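Local coordinates for protein 303aa long hypothetical esterase (Sulfolobus tokodaii, PDB 3AIN) that hydrolyses carboxylic esters as a thermostable, hormone-sensitive-lipase-like carboxylesterase built on the alpha/beta hydrolase fold, at residues E60-I65 / I116-Q121; K78-Y83 / D105-D110; A147-Y152 / K184-K189; S243-D248 / E270-K275. The protein carries 1 engineered substitution. One frame throughout, in Å; residues are numbered along the deposited sequence.

Contact 1 (E60-I65 / I116-Q121); sequences EEVGKI and ITNSCQ
Asn118, near the end of helix 110-120, reaches across to the chain at Glu60 and Glu61 just ahead of strand 64-71. Its CG lies beside the backbone N (chi1 -71°), which swings the amide out of the helix toward this loop. At the root, Asn118 CB is 3.5 Å from Glu60 OE1. CG comes next, 3.6 Å from Glu61 O; beyond it OD1 lies 3.5 Å from Val62 CG1, a methyl that packs against both the oxygen and the nitrogen of the amide. The tip does most of the work. ND2 donates to Glu60 OE1 over 3.0 Å, an almost straight bond (173°) that uses the anti lone pair of the carboxylate, with carboxylate and amide planes only 8° apart. The same nitrogen gives a second, more bent bond of 2.9 Å to the backbone O of Glu61, which it meets from above the carbonyl plane. Val62 CG1 also touches Thr117 CG2 at 4.1 Å, methyl to methyl. Thr117 turns its hydroxyl back to the carbonyl of Cys113, while the other carboxylate oxygen of Glu60 pairs with Arg306. An asparagine suits this place because its short amide can donate twice from one atom. Two acceptors on ND2 settle which way round the amide sits, and the charge of Glu60, shared with Arg306, probably strengthens the bond that ties the loop to the helix.

Contact 2 (K78-Y83 / D105-D110); sequences KARVYY and DIESYD. With PO4 (phosphate ion), chain F.
Arg80 of strand 76-83 meets two acids, Glu107 and Asp110, in a salt-bridge network. It grips Glu107 end-on: NH2 donates to OE1 at 2.8 Å and NH1 to OE2 at 3.1 Å. NH1 also donates to Asp110 OD1, again over 3.1 Å. Bends at Arg80 chi3 (-69°) and Glu107 chi2 (-73°) bring the charged ends together, although their planes stand 60° apart. Outside the pair, Arg80 NE bonds to Asp67, and Asp110 OD2 is held by Arg114 and Arg59.

Hydrogen bonding adds a neutral donor. Tyr82 OH gives its proton to Asp110 OD1 at 2.6 Å, the oxygen lying near the ring plane; the arginine reaches that oxygen from the opposite face of the carboxylate. A water donates to both Tyr82 OH and the carbonyl O of Ile106. Tyr109 OH lies 2.9 Å from O2 of a phosphate ion, probably from the crystallisation liquor; Asp169 is also within its reach, so the bond is unsettled.

Apolar contact comes from Ile106. CG2 sits over the centre of one guanidinium face, 3.6 Å from Arg80 CZ, while CD1 reaches the strand backbone at Ala79 CA (3.8 Å). Arginine suits the place: its flat guanidinium serves both acids at the edge while a face takes the methyl.

Asp105 organises the turn itself: OD2 accepts from Glu107 N, and OD1 from Ser108 N and OG. This Asx turn runs through a type I turn, Glu107 to Asp110, into helix 110-120. The segment follows the HGGG sequence beginning at His97, which in hormone-sensitive-lipase relatives forms the oxyanion hole.

Contact 3 (A147-Y152 / K184-K189); sequences ALKWVY and KKENIK
Tyr152 and Ile188 form the centre of this contact through a CH-pi interaction. The methyl CG2 of Ile188 stands over the middle of the tyrosine ring, 3.6 Å from its centroid and just 9° off the ring normal. Tyr152 carries its ring away from the helix with CG opposite the backbone N (chi1 -177°), laying a broad face alongside the beta-branched isoleucine, and the two side chains run antiparallel past each other. A second apolar touch involves the same methyl: Leu148, one helical turn before Tyr152, points its CD1 at Ile188 CG2, tip to tip at 4.1 Å. Leucine is apt here because it also packs on Val94 and Tyr96 of strand 92-96, beneath the helix.

The isoleucine is put in place by the end of helix 171-185. Asn187, with positive phi, is the C-prime residue of a Schellman motif, in which its own N bonds to Lys184 O and Ile188 N turns back to Ser183 O. Helices 139-153 and 171-185 flank the same side of the central sheet of the alpha/beta hydrolase fold, and Leu148 meets Thr179 and Ser183 between them.

Polar interactions are slighter. Tyr152 OH accepts a weak bond from Lys189 N, long at 3.3 Å though straight (173°), and Lys189 O lies near the plane of the ring at its edge, 3.7 Å from Tyr152 CE1. Toward the surface Lys149 rests its CG 4.3 Å from Ile188 CD1; its ammonium group is bound to Asp146, and Glu186 OE1 stays 5.7 Å from Lys149 NZ, too far for a salt bridge.

Contact 4 (S243-D248 / E270-K275); sequences SPILAD and EAYANK
Ile245 presses its CD1 methyl into a shallow hollow on helix 266-278, formed by Ala271, Tyr272 and Lys275. The hollow has a floor of backbone: CD1 lies 3.8 Å from Tyr272 CA. Around it stand Ala271 CB at 4.3 Å from that methyl, Tyr272 CD1 at 3.8 Å and the aliphatic CD of Lys275, also at 3.8 Å. A small alanine lets the helix come close, and in Ile245 chi1 sends CG1 toward the helix while the turn at chi2 (80°) swings CD1 into the hollow. The ring of Tyr272 comes edge first against the short 3-10 turn 244-246: its CE1 meets Pro244 O at 3.7 Å, near the ring plane, and the ring end lies against Pro244 CB.

Lys275 runs out extended, passing Ile245 at a slant, then bends at chi4 (-96°) to tuck its ammonium group against the turn. NZ donates to Ile245 O at 3.0 Å, near the carbonyl direction (159°), and Ala247 O lies 2.8 Å from it; a water also accepts from NZ. A lysine fits, its long chain apolar along the way and charged where backbone oxygens gather. Pro244, Ala247 and Tyr272 pack on Ile181 of helix 171-185, Tyr272 and Ala273 on Ile257 of strand 255-260, and Ala273 on strand 283-288, so the turn and helix 266-278 meet beside the sheet's far end.

In the fold
Contacts 1 and 2 share the sheet end formed by strands 64-71 and 76-83. Their centres lie 12 Å apart and they touch: a classic beta bulge pairs Gly63 and Lys64 with Tyr83 alone, and Thr117 packs on Tyr82. Contact 4 sits on the opposite side of the chain's centre from both, 31 Å from contact 1 between centres. Contact 3 stands between, its centre 20 Å from those of contacts 2 and 4, and joins the latter through Lys184 NZ, probably hydrogen-bonded to Asp248 O. Contact 2 adjoins the probable active site: Tyr109 OH is within reach of Asp169, next to Ser170 of a likely nucleophile elbow, and of the phosphate, probably a crystallisation ion.

Contact 1 (E60-I65 / I116-Q121)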
# COMPACT_ATOMS: atom_id res chain seq x y z
N GLU A 60 -12.93 -6.60 16.23
CA GLU A 60 -14.02 -6.29 15.29
C GLU A 60 -15.01 -7.43 15.24
O GLU A 60 -14.62 -8.59 15.10
CB GLU A 60 -13.46 -6.00 13.89
CG GLU A 60 -12.63 -4.73 13.82
CD GLU A 60 -12.09 -4.43 12.44
OE1 GLU A 60 -12.54 -5.05 11.44
OE2 GLU A 60 -11.40 -3.40 12.32
N GLU A 61 -16.30 -7.08 15.17
CA GLU A 61 -17.31 -8.07 14.87
C GLU A 61 -17.08 -8.63 13.47
O GLU A 61 -16.84 -7.89 12.52
CB GLU A 61 -18.71 -7.41 14.93
CG GLU A 61 -19.84 -8.38 15.18
CD GLU A 61 -21.14 -7.68 15.53
OE1 GLU A 61 -21.14 -6.82 16.44
OE2 GLU A 61 -22.15 -7.92 14.84
N VAL A 62 -17.26 -9.94 13.33
CA VAL A 62 -17.28 -10.54 12.00
C VAL A 62 -18.61 -11.27 11.80
O VAL A 62 -19.55 -11.05 12.57
CB VAL A 62 -16.07 -11.49 11.75
CG1 VAL A 62 -14.75 -10.68 11.78
CG2 VAL A 62 -16.03 -12.60 12.80
N GLY A 63 -18.72 -12.03 10.72
CA GLY A 63 -19.96 -12.76 10.41
C GLY A 63 -20.29 -13.91 11.34
O GLY A 63 -21.44 -14.06 11.77
N LYS A 64 -19.31 -14.78 11.57
CA LYS A 64 -19.49 -16.03 12.32
C LYS A 64 -18.08 -16.56 12.56
O LYS A 64 -17.20 -16.24 11.78
CB LYS A 64 -20.25 -17.05 11.46
CG LYS A 64 -20.29 -18.45 12.03
CD LYS A 64 -21.30 -19.31 11.26
CE LYS A 64 -20.66 -20.58 10.71
NZ LYS A 64 -20.71 -21.72 11.67
N ILE A 65 -17.84 -17.08 13.75
CA ILE A 65 -16.58 -17.77 14.06
C ILE A 65 -16.83 -19.22 14.45
O ILE A 65 -17.71 -19.52 15.27
CB ILE A 65 -15.83 -17.05 15.20
CG1 ILE A 65 -15.54 -15.60 14.79
CG2 ILE A 65 -14.52 -17.78 15.53
CD1 ILE A 65 -15.09 -14.70 15.94
N ILE A 116 -8.43 -8.50 9.39
CA ILE A 116 -8.14 -8.97 8.03
C ILE A 116 -9.40 -9.53 7.33
O ILE A 116 -9.64 -9.28 6.13
CB ILE A 116 -7.00 -10.01 8.06
CG1 ILE A 116 -5.66 -9.31 8.35
CG2 ILE A 116 -6.94 -10.78 6.74
CD1 ILE A 116 -4.50 -10.30 8.59
N THR A 117 -10.17 -10.31 8.07
CA THR A 117 -11.39 -10.90 7.55
C THR A 117 -12.33 -9.82 7.04
O THR A 117 -12.85 -9.90 5.94
CB THR A 117 -12.11 -11.68 8.65
OG1 THR A 117 -11.29 -12.79 9.03
CG2 THR A 117 -13.47 -12.18 8.18
N ASN A 118 -12.54 -8.79 7.85
CA ASN A 118 -13.43 -7.70 7.44
C ASN A 118 -12.88 -6.90 6.26
O ASN A 118 -13.62 -6.42 5.40
CB ASN A 118 -13.79 -6.79 8.62
CG ASN A 118 -14.73 -7.47 9.61
OD1 ASN A 118 -15.50 -8.36 9.24
ND2 ASN A 118 -14.55 -7.16 10.89
N SER A 119 -11.56 -6.72 6.24
CA SER A 119 -10.92 -6.01 5.16
C SER A 119 -10.97 -6.77 3.83
O SER A 119 -11.19 -6.13 2.78
CB SER A 119 -9.46 -5.61 5.52
OG SER A 119 -8.91 -4.79 4.48
N CYS A 120 -10.63 -8.08 3.84
CA CYS A 120 -10.64 -8.90 2.60
C CYS A 120 -12.01 -9.41 2.20
O CYS A 120 -12.16 -9.94 1.11
CB CYS A 120 -9.66 -10.11 2.60
SG CYS A 120 -9.83 -11.40 3.90
N GLN A 121 -12.97 -9.30 3.11
CA GLN A 121 -14.30 -9.93 2.94
C GLN A 121 -14.18 -11.36 2.47
O GLN A 121 -14.81 -11.80 1.50
CB GLN A 121 -15.16 -9.09 2.00
CG GLN A 121 -15.32 -7.69 2.57
CD GLN A 121 -16.38 -6.89 1.88
OE1 GLN A 121 -16.47 -6.91 0.66
NE2 GLN A 121 -17.04 -6.03 2.64

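Contact 2 (K78-Y83 / D105-D110)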
# COMPACT_ATOMS: atom_id res chain seq x y z
N LYS A 78 -5.38 -27.33 15.68
CA LYS A 78 -6.50 -26.40 15.94
C LYS A 78 -6.49 -25.28 14.89
O LYS A 78 -5.43 -24.78 14.52
CB LYS A 78 -6.40 -25.81 17.34
CG LYS A 78 -7.65 -25.03 17.76
CD LYS A 78 -7.61 -24.60 19.23
CE LYS A 78 -8.58 -23.45 19.46
NZ LYS A 78 -9.13 -23.45 20.84
N ALA A 79 -7.66 -24.85 14.46
CA ALA A 79 -7.73 -23.65 13.63
C ALA A 79 -9.00 -22.88 13.92
O ALA A 79 -9.99 -23.46 14.40
CB ALA A 79 -7.65 -24.00 12.16
N ARG A 80 -8.94 -21.57 13.74
CA ARG A 80 -10.12 -20.75 13.96
C ARG A 80 -10.59 -20.16 12.64
O ARG A 80 -9.79 -19.61 11.86
CB ARG A 80 -9.88 -19.64 14.99
CG ARG A 80 -11.13 -18.78 15.23
CD ARG A 80 -11.05 -17.92 16.46
NE ARG A 80 -11.10 -18.75 17.67
CZ ARG A 80 -10.59 -18.41 18.84
NH1 ARG A 80 -10.07 -17.19 19.03
NH2 ARG A 80 -10.54 -19.31 19.82
N VAL A 81 -11.86 -20.40 12.32
CA VAL A 81 -12.40 -20.00 11.04
C VAL A 81 -13.25 -18.74 11.23
O VAL A 81 -14.15 -18.72 12.06
CB VAL A 81 -13.32 -21.10 10.47
CG1 VAL A 81 -13.89 -20.67 9.11
CG2 VAL A 81 -12.56 -22.44 10.38
N TYR A 82 -12.89 -17.68 10.52
CA TYR A 82 -13.63 -16.39 10.61
C TYR A 82 -14.37 -16.20 9.28
O TYR A 82 -13.76 -16.12 8.21
CB TYR A 82 -12.68 -15.19 10.83
CG TYR A 82 -11.76 -15.30 12.04
CD1 TYR A 82 -12.06 -14.63 13.23
CD2 TYR A 82 -10.58 -16.05 11.98
CE1 TYR A 82 -11.21 -14.72 14.34
CE2 TYR A 82 -9.68 -16.04 13.04
CZ TYR A 82 -10.03 -15.43 14.23
OH TYR A 82 -9.16 -15.47 15.29
N TYR A 83 -15.68 -16.00 9.36
CA TYR A 83 -16.47 -15.64 8.18
C TYR A 83 -16.74 -14.14 8.17
O TYR A 83 -16.99 -13.54 9.21
CB TYR A 83 -17.83 -16.35 8.23
CG TYR A 83 -17.74 -17.84 8.02
CD1 TYR A 83 -17.92 -18.38 6.76
CD2 TYR A 83 -17.54 -18.70 9.09
CE1 TYR A 83 -17.86 -19.74 6.55
CE2 TYR A 83 -17.51 -20.08 8.89
CZ TYR A 83 -17.66 -20.58 7.62
OH TYR A 83 -17.61 -21.94 7.41
N ASP A 105 -0.23 -17.30 18.91
CA ASP A 105 -1.23 -18.35 18.86
C ASP A 105 -2.54 -17.75 18.35
O ASP A 105 -2.61 -16.55 18.11
CB ASP A 105 -1.44 -18.91 20.27
CG ASP A 105 -2.19 -17.96 21.14
OD1 ASP A 105 -1.67 -16.86 21.40
OD2 ASP A 105 -3.32 -18.32 21.54
N ILE A 106 -3.55 -18.59 18.21
CA ILE A 106 -4.82 -18.14 17.66
C ILE A 106 -5.46 -17.03 18.49
O ILE A 106 -5.96 -16.03 17.95
CB ILE A 106 -5.81 -19.32 17.56
CG1 ILE A 106 -5.51 -20.16 16.32
CG2 ILE A 106 -7.26 -18.82 17.57
CD1 ILE A 106 -6.24 -21.50 16.35
N GLU A 107 -5.36 -17.14 19.82
CA GLU A 107 -5.99 -16.12 20.66
C GLU A 107 -5.32 -14.76 20.56
O GLU A 107 -6.00 -13.76 20.40
CB GLU A 107 -6.11 -16.56 22.13
CG GLU A 107 -6.68 -17.96 22.33
CD GLU A 107 -8.17 -18.05 22.06
OE1 GLU A 107 -8.66 -19.19 21.93
OE2 GLU A 107 -8.81 -17.00 21.86
N SER A 108 -3.99 -14.73 20.66
CA SER A 108 -3.29 -13.46 20.64
C SER A 108 -3.42 -12.79 19.27
O SER A 108 -3.35 -11.58 19.17
CB SER A 108 -1.80 -13.59 21.05
OG SER A 108 -1.10 -14.50 20.21
N TYR A 109 -3.66 -13.61 18.23
CA TYR A 109 -3.80 -13.11 16.86
C TYR A 109 -5.26 -12.92 16.45
O TYR A 109 -5.56 -12.45 15.34
CB TYR A 109 -3.05 -14.03 15.88
CG TYR A 109 -1.62 -13.56 15.67
CD1 TYR A 109 -1.26 -12.90 14.50
CD2 TYR A 109 -0.67 -13.70 16.69
CE1 TYR A 109 -0.01 -12.36 14.36
CE2 TYR A 109 0.63 -13.24 16.53
CZ TYR A 109 0.97 -12.61 15.33
OH TYR A 109 2.27 -12.15 15.16
N ASP A 110 -6.17 -13.11 17.41
CA ASP A 110 -7.60 -13.01 17.09
C ASP A 110 -8.04 -11.60 16.61
O ASP A 110 -8.77 -11.48 15.62
CB ASP A 110 -8.43 -13.50 18.29
CG ASP A 110 -9.92 -13.57 17.99
OD1 ASP A 110 -10.37 -14.59 17.41
OD2 ASP A 110 -10.64 -12.64 18.42
P PO4 F . 5.83 -10.80 16.45
O1 PO4 F . 5.72 -10.22 15.06
O2 PO4 F . 4.52 -11.45 16.90
O3 PO4 F . 6.18 -9.69 17.41
O4 PO4 F . 6.92 -11.84 16.44
O HOH W 1 -6.31 -15.96 15.23

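Contact 3 (A147-Y152 / K184-K189)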
# COMPACT_ATOMS: atom_id res chain seq x y z
N ALA A 147 -2.34 -28.12 7.11
CA ALA A 147 -3.55 -27.28 7.20
C ALA A 147 -3.96 -26.71 5.85
O ALA A 147 -5.15 -26.70 5.51
CB ALA A 147 -3.34 -26.13 8.25
N LEU A 148 -3.01 -26.20 5.07
CA LEU A 148 -3.37 -25.66 3.78
C LEU A 148 -3.99 -26.73 2.88
O LEU A 148 -4.94 -26.52 2.29
CB LEU A 148 -2.17 -25.05 3.10
CG LEU A 148 -2.31 -24.42 1.73
CD1 LEU A 148 -2.40 -25.50 0.77
CD2 LEU A 148 -3.50 -23.56 1.61
N LYS A 149 -3.35 -27.86 2.81
CA LYS A 149 -3.82 -28.93 1.95
C LYS A 149 -5.22 -29.37 2.37
O LYS A 149 -6.03 -29.56 1.58
CB LYS A 149 -2.86 -30.11 1.98
CG LYS A 149 -3.28 -31.33 1.21
CD LYS A 149 -2.18 -32.41 1.32
CE LYS A 149 -2.07 -33.11 2.72
NZ LYS A 149 -0.91 -32.85 3.72
N TRP A 150 -5.44 -29.52 3.65
CA TRP A 150 -6.77 -29.84 4.11
C TRP A 150 -7.77 -28.75 3.73
O TRP A 150 -8.85 -29.03 3.30
CB TRP A 150 -6.78 -30.11 5.63
CG TRP A 150 -8.11 -30.55 6.17
CD1 TRP A 150 -8.54 -31.83 6.35
CD2 TRP A 150 -9.18 -29.72 6.62
NE1 TRP A 150 -9.80 -31.85 6.88
CE2 TRP A 150 -10.22 -30.56 7.03
CE3 TRP A 150 -9.39 -28.36 6.66
CZ2 TRP A 150 -11.40 -30.07 7.50
CZ3 TRP A 150 -10.55 -27.89 7.13
CH2 TRP A 150 -11.54 -28.74 7.57
N VAL A 151 -7.40 -27.49 3.95
CA VAL A 151 -8.34 -26.44 3.55
C VAL A 151 -8.64 -26.46 2.05
O VAL A 151 -9.79 -26.29 1.64
CB VAL A 151 -7.86 -25.01 3.99
CG1 VAL A 151 -8.78 -23.95 3.40
CG2 VAL A 151 -7.90 -24.92 5.51
N TYR A 152 -7.61 -26.68 1.23
CA TYR A 152 -7.77 -26.68 -0.21
C TYR A 152 -8.74 -27.82 -0.60
O TYR A 152 -9.55 -27.67 -1.50
CB TYR A 152 -6.41 -26.95 -0.87
CG TYR A 152 -6.42 -26.90 -2.39
CD1 TYR A 152 -6.38 -25.69 -3.07
CD2 TYR A 152 -6.29 -28.07 -3.12
CE1 TYR A 152 -6.29 -25.64 -4.46
CE2 TYR A 152 -6.22 -28.04 -4.51
CZ TYR A 152 -6.17 -26.83 -5.16
OH TYR A 152 -6.04 -26.81 -6.53
N LYS A 184 3.19 -25.91 -4.74
CA LYS A 184 3.56 -26.03 -6.14
C LYS A 184 3.99 -27.47 -6.45
O LYS A 184 3.52 -28.08 -7.41
CB LYS A 184 4.67 -25.03 -6.48
CG LYS A 184 5.68 -25.52 -7.49
CD LYS A 184 6.50 -24.36 -8.04
CE LYS A 184 7.83 -24.24 -7.31
NZ LYS A 184 8.88 -23.61 -8.20
N LYS A 185 4.70 -28.06 -5.50
CA LYS A 185 5.28 -29.38 -5.67
C LYS A 185 4.20 -30.46 -5.71
O LYS A 185 4.38 -31.48 -6.36
CB LYS A 185 6.27 -29.68 -4.55
CG LYS A 185 7.32 -28.60 -4.34
CD LYS A 185 8.20 -28.91 -3.14
CE LYS A 185 9.59 -29.38 -3.56
NZ LYS A 185 10.55 -28.24 -3.66
N GLU A 186 3.03 -30.15 -5.14
CA GLU A 186 1.91 -31.08 -5.10
C GLU A 186 0.76 -30.69 -6.03
O GLU A 186 -0.38 -31.06 -5.77
CB GLU A 186 1.36 -31.19 -3.68
CG GLU A 186 2.41 -31.46 -2.64
CD GLU A 186 2.12 -32.68 -1.82
OE1 GLU A 186 0.93 -33.05 -1.71
OE2 GLU A 186 3.06 -33.22 -1.21
N ASN A 187 1.04 -29.81 -6.99
CA ASN A 187 0.03 -29.26 -7.90
C ASN A 187 -1.20 -28.65 -7.23
O ASN A 187 -2.32 -28.74 -7.73
CB ASN A 187 -0.39 -30.29 -8.97
CG ASN A 187 -0.76 -29.64 -10.30
OD1 ASN A 187 -1.34 -30.27 -11.18
ND2 ASN A 187 -0.48 -28.34 -10.42
N ILE A 188 -1.00 -27.99 -6.09
CA ILE A 188 -2.08 -27.28 -5.42
C ILE A 188 -1.98 -25.84 -5.86
O ILE A 188 -0.89 -25.26 -5.80
CB ILE A 188 -1.91 -27.33 -3.90
CG1 ILE A 188 -2.16 -28.75 -3.39
CG2 ILE A 188 -2.80 -26.29 -3.21
CD1 ILE A 188 -1.69 -28.95 -1.95
N LYS A 189 -3.04 -25.34 -6.50
CA LYS A 189 -2.99 -24.08 -7.21
C LYS A 189 -3.61 -22.99 -6.34
O LYS A 189 -4.83 -22.82 -6.33
CB LYS A 189 -3.75 -24.17 -8.54
CG LYS A 189 -3.09 -25.09 -9.56
CD LYS A 189 -4.13 -25.84 -10.40
CE LYS A 189 -3.54 -27.12 -10.97
NZ LYS A 189 -3.73 -27.21 -12.44

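Contact 4 (S243-D248 / E270-K275)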
# COMPACT_ATOMS: atom_id res chain seq x y z
N SER A 243 14.70 -21.47 5.05
CA SER A 243 15.05 -20.27 4.26
C SER A 243 14.48 -20.37 2.85
O SER A 243 15.17 -20.84 1.97
CB SER A 243 16.58 -20.12 4.16
OG SER A 243 17.17 -19.88 5.43
N PRO A 244 13.25 -19.90 2.62
CA PRO A 244 12.60 -20.15 1.34
C PRO A 244 13.29 -19.40 0.20
O PRO A 244 13.08 -19.75 -0.96
CB PRO A 244 11.15 -19.66 1.56
CG PRO A 244 11.22 -18.79 2.81
CD PRO A 244 12.28 -19.48 3.65
N ILE A 245 14.12 -18.40 0.50
CA ILE A 245 14.91 -17.77 -0.58
C ILE A 245 15.73 -18.81 -1.39
O ILE A 245 16.04 -18.58 -2.56
CB ILE A 245 15.87 -16.66 -0.04
CG1 ILE A 245 16.31 -15.73 -1.20
CG2 ILE A 245 17.10 -17.29 0.59
CD1 ILE A 245 15.27 -14.68 -1.57
N LEU A 246 16.07 -19.92 -0.76
CA LEU A 246 16.88 -20.98 -1.41
C LEU A 246 16.12 -21.68 -2.54
O LEU A 246 16.73 -22.39 -3.35
CB LEU A 246 17.30 -22.04 -0.38
CG LEU A 246 18.27 -21.51 0.68
CD1 LEU A 246 18.52 -22.59 1.75
CD2 LEU A 246 19.60 -21.08 -0.00
N ALA A 247 14.80 -21.65 -2.49
CA ALA A 247 13.98 -22.50 -3.36
C ALA A 247 13.94 -21.89 -4.77
O ALA A 247 14.17 -20.70 -4.94
CB ALA A 247 12.55 -22.62 -2.80
N ASP A 248 13.58 -22.72 -5.76
CA ASP A 248 13.19 -22.24 -7.08
C ASP A 248 11.76 -21.68 -7.03
O ASP A 248 10.82 -22.36 -6.60
CB ASP A 248 13.30 -23.43 -8.07
CG ASP A 248 12.72 -23.13 -9.45
OD1 ASP A 248 12.02 -22.12 -9.62
OD2 ASP A 248 12.80 -24.03 -10.32
N GLU A 270 12.58 -7.63 0.66
CA GLU A 270 12.75 -7.11 -0.69
C GLU A 270 13.40 -8.15 -1.59
O GLU A 270 13.05 -8.25 -2.78
CB GLU A 270 13.57 -5.80 -0.66
CG GLU A 270 12.84 -4.64 0.02
CD GLU A 270 13.60 -3.32 -0.14
OE1 GLU A 270 14.30 -3.16 -1.17
OE2 GLU A 270 13.41 -2.42 0.69
N ALA A 271 14.41 -8.85 -1.08
CA ALA A 271 15.11 -9.89 -1.89
C ALA A 271 14.13 -10.95 -2.34
O ALA A 271 14.19 -11.44 -3.48
CB ALA A 271 16.23 -10.55 -1.09
N TYR A 272 13.24 -11.36 -1.44
CA TYR A 272 12.30 -12.40 -1.80
C TYR A 272 11.37 -11.91 -2.92
O TYR A 272 11.07 -12.66 -3.85
CB TYR A 272 11.49 -12.87 -0.59
CG TYR A 272 10.85 -14.25 -0.80
CD1 TYR A 272 11.62 -15.40 -0.69
CD2 TYR A 272 9.49 -14.38 -1.06
CE1 TYR A 272 11.06 -16.66 -0.91
CE2 TYR A 272 8.91 -15.64 -1.17
CZ TYR A 272 9.71 -16.76 -1.10
OH TYR A 272 9.16 -18.01 -1.33
N ALA A 273 10.86 -10.69 -2.79
CA ALA A 273 10.07 -10.08 -3.87
C ALA A 273 10.87 -10.09 -5.17
O ALA A 273 10.32 -10.37 -6.24
CB ALA A 273 9.65 -8.63 -3.51
N ASN A 274 12.12 -9.66 -5.10
CA ASN A 274 12.95 -9.56 -6.30
C ASN A 274 13.17 -10.91 -6.97
O ASN A 274 13.14 -11.00 -8.20
CB ASN A 274 14.27 -8.86 -5.98
CG ASN A 274 14.08 -7.38 -5.63
OD1 ASN A 274 14.89 -6.78 -4.90
ND2 ASN A 274 12.92 -6.87 -5.96
N LYS A 275 13.46 -11.93 -6.17
CA LYS A 275 13.67 -13.27 -6.71
C LYS A 275 12.40 -13.87 -7.29
O LYS A 275 12.42 -14.42 -8.41
CB LYS A 275 14.30 -14.18 -5.66
CG LYS A 275 14.76 -15.56 -6.16
CD LYS A 275 15.51 -16.27 -5.03
CE LYS A 275 16.50 -17.30 -5.53
NZ LYS A 275 15.90 -18.64 -5.53
O HOH W 2 17.11 -21.08 -6.39